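Local atomic coordinates of protein-glutamine deamidase Cif (Burkholderia pseudomallei, PDB entry 3EIR), a protein that deamidates a glutamine side chain of host NEDD8 to glutamate, thereby inactivating cullin-RING ubiquitin ligases and arresting the host cell cycle. Residues 130-135 and 259-264. Residues are numbered along the deposited sequence; the frame is centred on the assembly and turned at random.
Sequences TSIEYL and RFASHE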
ATOM      1  N   THR A 130       7.108   8.995   3.363  1.00 36.92           N
ATOM      2  CA  THR A 130       7.913   9.712   2.362  1.00 40.38           C
ATOM      3  C   THR A 130       9.225  10.259   2.932  1.00 47.09           C
ATOM      4  O   THR A 130      10.131  10.583   2.177  1.00 57.63           O
ATOM      5  CB  THR A 130       7.140  10.875   1.696  1.00 37.07           C
ATOM      6  OG1 THR A 130       7.112  12.006   2.570  1.00 45.53           O
ATOM      7  CG2 THR A 130       5.724  10.461   1.376  1.00 40.56           C
ATOM      8  N   SER A 131       9.339  10.353   4.257  1.00 46.54           N
ATOM      9  CA  SER A 131      10.545  10.920   4.866  1.00 50.92           C
ATOM     10  C   SER A 131      11.464   9.886   5.493  1.00 52.62           C
ATOM     11  O   SER A 131      12.629  10.166   5.757  1.00 53.88           O
ATOM     12  CB  SER A 131      10.194  11.975   5.922  1.00 46.24           C
ATOM     13  OG  SER A 131       9.671  13.137   5.308  1.00 57.86           O
ATOM     14  N   ILE A 132      10.950   8.695   5.755  1.00 45.63           N
ATOM     15  CA  ILE A 132      11.767   7.713   6.454  1.00 49.03           C
ATOM     16  C   ILE A 132      12.901   7.239   5.565  1.00 47.62           C
ATOM     17  O   ILE A 132      12.890   7.458   4.353  1.00 45.24           O
ATOM     18  CB  ILE A 132      10.951   6.511   6.923  1.00 41.32           C
ATOM     19  CG1 ILE A 132      10.426   5.742   5.714  1.00 36.38           C
ATOM     20  CG2 ILE A 132       9.822   6.966   7.848  1.00 38.35           C
ATOM     21  CD1 ILE A 132       9.503   4.589   6.090  1.00 42.07           C
ATOM     22  N   GLU A 133      13.884   6.591   6.172  1.00 41.07           N
ATOM     23  CA  GLU A 133      15.041   6.136   5.426  1.00 49.33           C
ATOM     24  C   GLU A 133      14.775   4.786   4.765  1.00 58.49           C
ATOM     25  O   GLU A 133      14.168   3.893   5.369  1.00 56.55           O
ATOM     26  CB  GLU A 133      16.262   6.056   6.337  1.00 54.75           C
ATOM     27  CG  GLU A 133      17.578   6.078   5.588  1.00 74.29           C
ATOM     28  CD  GLU A 133      18.757   6.329   6.503  1.00 95.40           C
ATOM     29  OE1 GLU A 133      18.528   6.579   7.707  1.00100.00           O
ATOM     30  OE2 GLU A 133      19.912   6.279   6.020  1.00104.89           O
ATOM     31  N   TYR A 134      15.229   4.652   3.521  1.00 58.84           N
ATOM     32  CA  TYR A 134      15.051   3.429   2.747  1.00 56.12           C
ATOM     33  C   TYR A 134      16.388   2.758   2.507  1.00 59.44           C
ATOM     34  O   TYR A 134      17.402   3.430   2.335  1.00 66.88           O
ATOM     35  CB  TYR A 134      14.384   3.738   1.406  1.00 51.82           C
ATOM     36  CG  TYR A 134      12.913   4.054   1.521  1.00 45.42           C
ATOM     37  CD1 TYR A 134      11.950   3.140   1.101  1.00 39.28           C
ATOM     38  CD2 TYR A 134      12.478   5.261   2.056  1.00 39.14           C
ATOM     39  CE1 TYR A 134      10.602   3.420   1.205  1.00 36.26           C
ATOM     40  CE2 TYR A 134      11.118   5.549   2.163  1.00 40.91           C
ATOM     41  CZ  TYR A 134      10.188   4.617   1.737  1.00 42.87           C
ATOM     42  OH  TYR A 134       8.835   4.878   1.836  1.00 46.62           O
ATOM     43  N   LEU A 135      16.392   1.431   2.507  1.00 54.37           N
ATOM     44  CA  LEU A 135      17.585   0.680   2.149  1.00 58.01           C
ATOM     45  C   LEU A 135      17.582   0.544   0.637  1.00 59.16           C
ATOM     46  O   LEU A 135      16.519   0.480   0.027  1.00 56.86           O
ATOM     47  CB  LEU A 135      17.554  -0.707   2.791  1.00 61.12           C
ATOM     48  CG  LEU A 135      17.431  -0.772   4.316  1.00 61.72           C
ATOM     49  CD1 LEU A 135      16.676  -2.023   4.755  1.00 57.60           C
ATOM     50  CD2 LEU A 135      18.797  -0.711   4.968  1.00 58.60           C
ATOM     51  N   ARG A 259      14.108   0.350  -3.756  1.00 53.91           N
ATOM     52  CA  ARG A 259      14.260   0.888  -2.412  1.00 53.54           C
ATOM     53  C   ARG A 259      13.149   0.322  -1.555  1.00 48.56           C
ATOM     54  O   ARG A 259      12.009   0.241  -2.005  1.00 49.60           O
ATOM     55  CB  ARG A 259      14.160   2.416  -2.437  1.00 52.59           C
ATOM     56  CG  ARG A 259      15.390   3.116  -2.992  1.00 68.19           C
ATOM     57  CD  ARG A 259      15.048   4.498  -3.538  1.00 73.58           C
ATOM     58  NE  ARG A 259      14.151   5.237  -2.654  1.00 74.38           N
ATOM     59  CZ  ARG A 259      14.555   5.974  -1.623  1.00 75.50           C
ATOM     60  NH1 ARG A 259      15.851   6.073  -1.339  1.00 67.22           N
ATOM     61  NH2 ARG A 259      13.665   6.613  -0.874  1.00 73.62           N
ATOM     62  N   PHE A 260      13.472  -0.086  -0.333  1.00 44.89           N
ATOM     63  CA  PHE A 260      12.438  -0.510   0.604  1.00 46.84           C
ATOM     64  C   PHE A 260      12.811  -0.169   2.045  1.00 48.75           C
ATOM     65  O   PHE A 260      13.982   0.029   2.376  1.00 50.06           O
ATOM     66  CB  PHE A 260      12.130  -2.005   0.465  1.00 43.93           C
ATOM     67  CG  PHE A 260      13.317  -2.894   0.684  1.00 50.99           C
ATOM     68  CD1 PHE A 260      13.747  -3.199   1.968  1.00 53.31           C
ATOM     69  CD2 PHE A 260      13.999  -3.442  -0.393  1.00 58.37           C
ATOM     70  CE1 PHE A 260      14.841  -4.027   2.175  1.00 52.62           C
ATOM     71  CE2 PHE A 260      15.092  -4.269  -0.192  1.00 60.62           C
ATOM     72  CZ  PHE A 260      15.512  -4.561   1.095  1.00 58.28           C
ATOM     73  N   ALA A 261      11.799  -0.095   2.894  1.00 43.19           N
ATOM     74  CA  ALA A 261      12.012   0.213   4.299  1.00 47.57           C
ATOM     75  C   ALA A 261      11.084  -0.654   5.125  1.00 40.93           C
ATOM     76  O   ALA A 261       9.887  -0.698   4.863  1.00 40.60           O
ATOM     77  CB  ALA A 261      11.721   1.679   4.560  1.00 41.97           C
ATOM     78  N   SER A 262      11.636  -1.355   6.108  1.00 45.29           N
ATOM     79  CA  SER A 262      10.819  -2.135   7.031  1.00 41.00           C
ATOM     80  C   SER A 262      10.589  -1.354   8.317  1.00 44.82           C
ATOM     81  O   SER A 262      11.397  -0.491   8.695  1.00 39.12           O
ATOM     82  CB  SER A 262      11.477  -3.469   7.360  1.00 38.90           C
ATOM     83  OG  SER A 262      12.583  -3.274   8.220  1.00 47.85           O
ATOM     84  N   HIS A 263       9.486  -1.668   8.984  1.00 39.75           N
ATOM     85  CA  HIS A 263       9.125  -1.018  10.231  1.00 40.09           C
ATOM     86  C   HIS A 263       8.354  -1.998  11.116  1.00 42.36           C
ATOM     87  O   HIS A 263       7.376  -2.591  10.678  1.00 38.78           O
ATOM     88  CB  HIS A 263       8.267   0.207   9.947  1.00 34.27           C
ATOM     89  CG  HIS A 263       8.256   1.210  11.061  1.00 39.80           C
ATOM     90  ND1 HIS A 263       7.700   0.948  12.296  1.00 38.29           N
ATOM     91  CD2 HIS A 263       8.732   2.477  11.123  1.00 31.46           C
ATOM     92  CE1 HIS A 263       7.827   2.012  13.070  1.00 37.20           C
ATOM     93  NE2 HIS A 263       8.450   2.953  12.382  1.00 43.91           N
ATOM     94  N   GLU A 264       8.802  -2.171  12.355  1.00 45.62           N
ATOM     95  CA  GLU A 264       8.092  -3.037  13.286  1.00 47.09           C
ATOM     96  C   GLU A 264       6.705  -2.469  13.557  1.00 41.18           C
ATOM     97  O   GLU A 264       6.463  -1.269  13.393  1.00 37.82           O
ATOM     98  CB  GLU A 264       8.880  -3.215  14.594  1.00 43.61           C
ATOM     99  CG  GLU A 264       9.099  -1.929  15.398  1.00 44.91           C
ATOM    100  CD  GLU A 264       9.332  -2.197  16.876  1.00 58.97           C
ATOM    101  OE1 GLU A 264      10.350  -2.833  17.223  1.00 66.52           O
ATOM    102  OE2 GLU A 264       8.492  -1.766  17.692  1.00 65.06           O
TER
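A single antiparallel beta bridge ties L135 to F260, fastening a loop to 258-265, one of the two outermost strands of the antiparallel sheet in this papain-like fold. The example illustrates how one hydrogen-bonded pair can pin an otherwise irregular segment to a sheet edge. On its inner flank the strand pairs with 152-159, through backbone bonds such as that of A261 with I156; on the other the loop between helices 111-121 and 140-144 touches it briefly, the short touching parts of 130-135 and 259-264 running 121° apart. L135 N donates to F260 O at 2.8 Å, and F260 N returns a bond to L135 O at 3.1 Å. The N-H and C=O of both residues are thus used, and the same L135 O also receives a CA-H...O contact from R259 CA.

Around this polar link the side chains pack on different sides of the strand. The CB of A261 lies over one face of the Y134 ring, 4.0 Å from its centroid and 18° off the ring normal, a CH-pi contact; the same methyl also meets I132 CD1. Y134 is held in place at its far end by a hydrogen bond from its hydroxyl group to P129 O, within the loop itself, and its ring also rests on I156. The R259 chain, bent at chi3, turns its guanidinium back over the start of the tyrosine side chain: the two planes are 29° apart, and Y134 CB sits above the guanidinium plane toward its rim, while R259 NH2 comes 3.4 Å from Y134 CD2. F260 takes another course, its CB leaving the strand away from the loop, yet the ring end swings back until its CE1 lies 3.7 Å from L135 CD1.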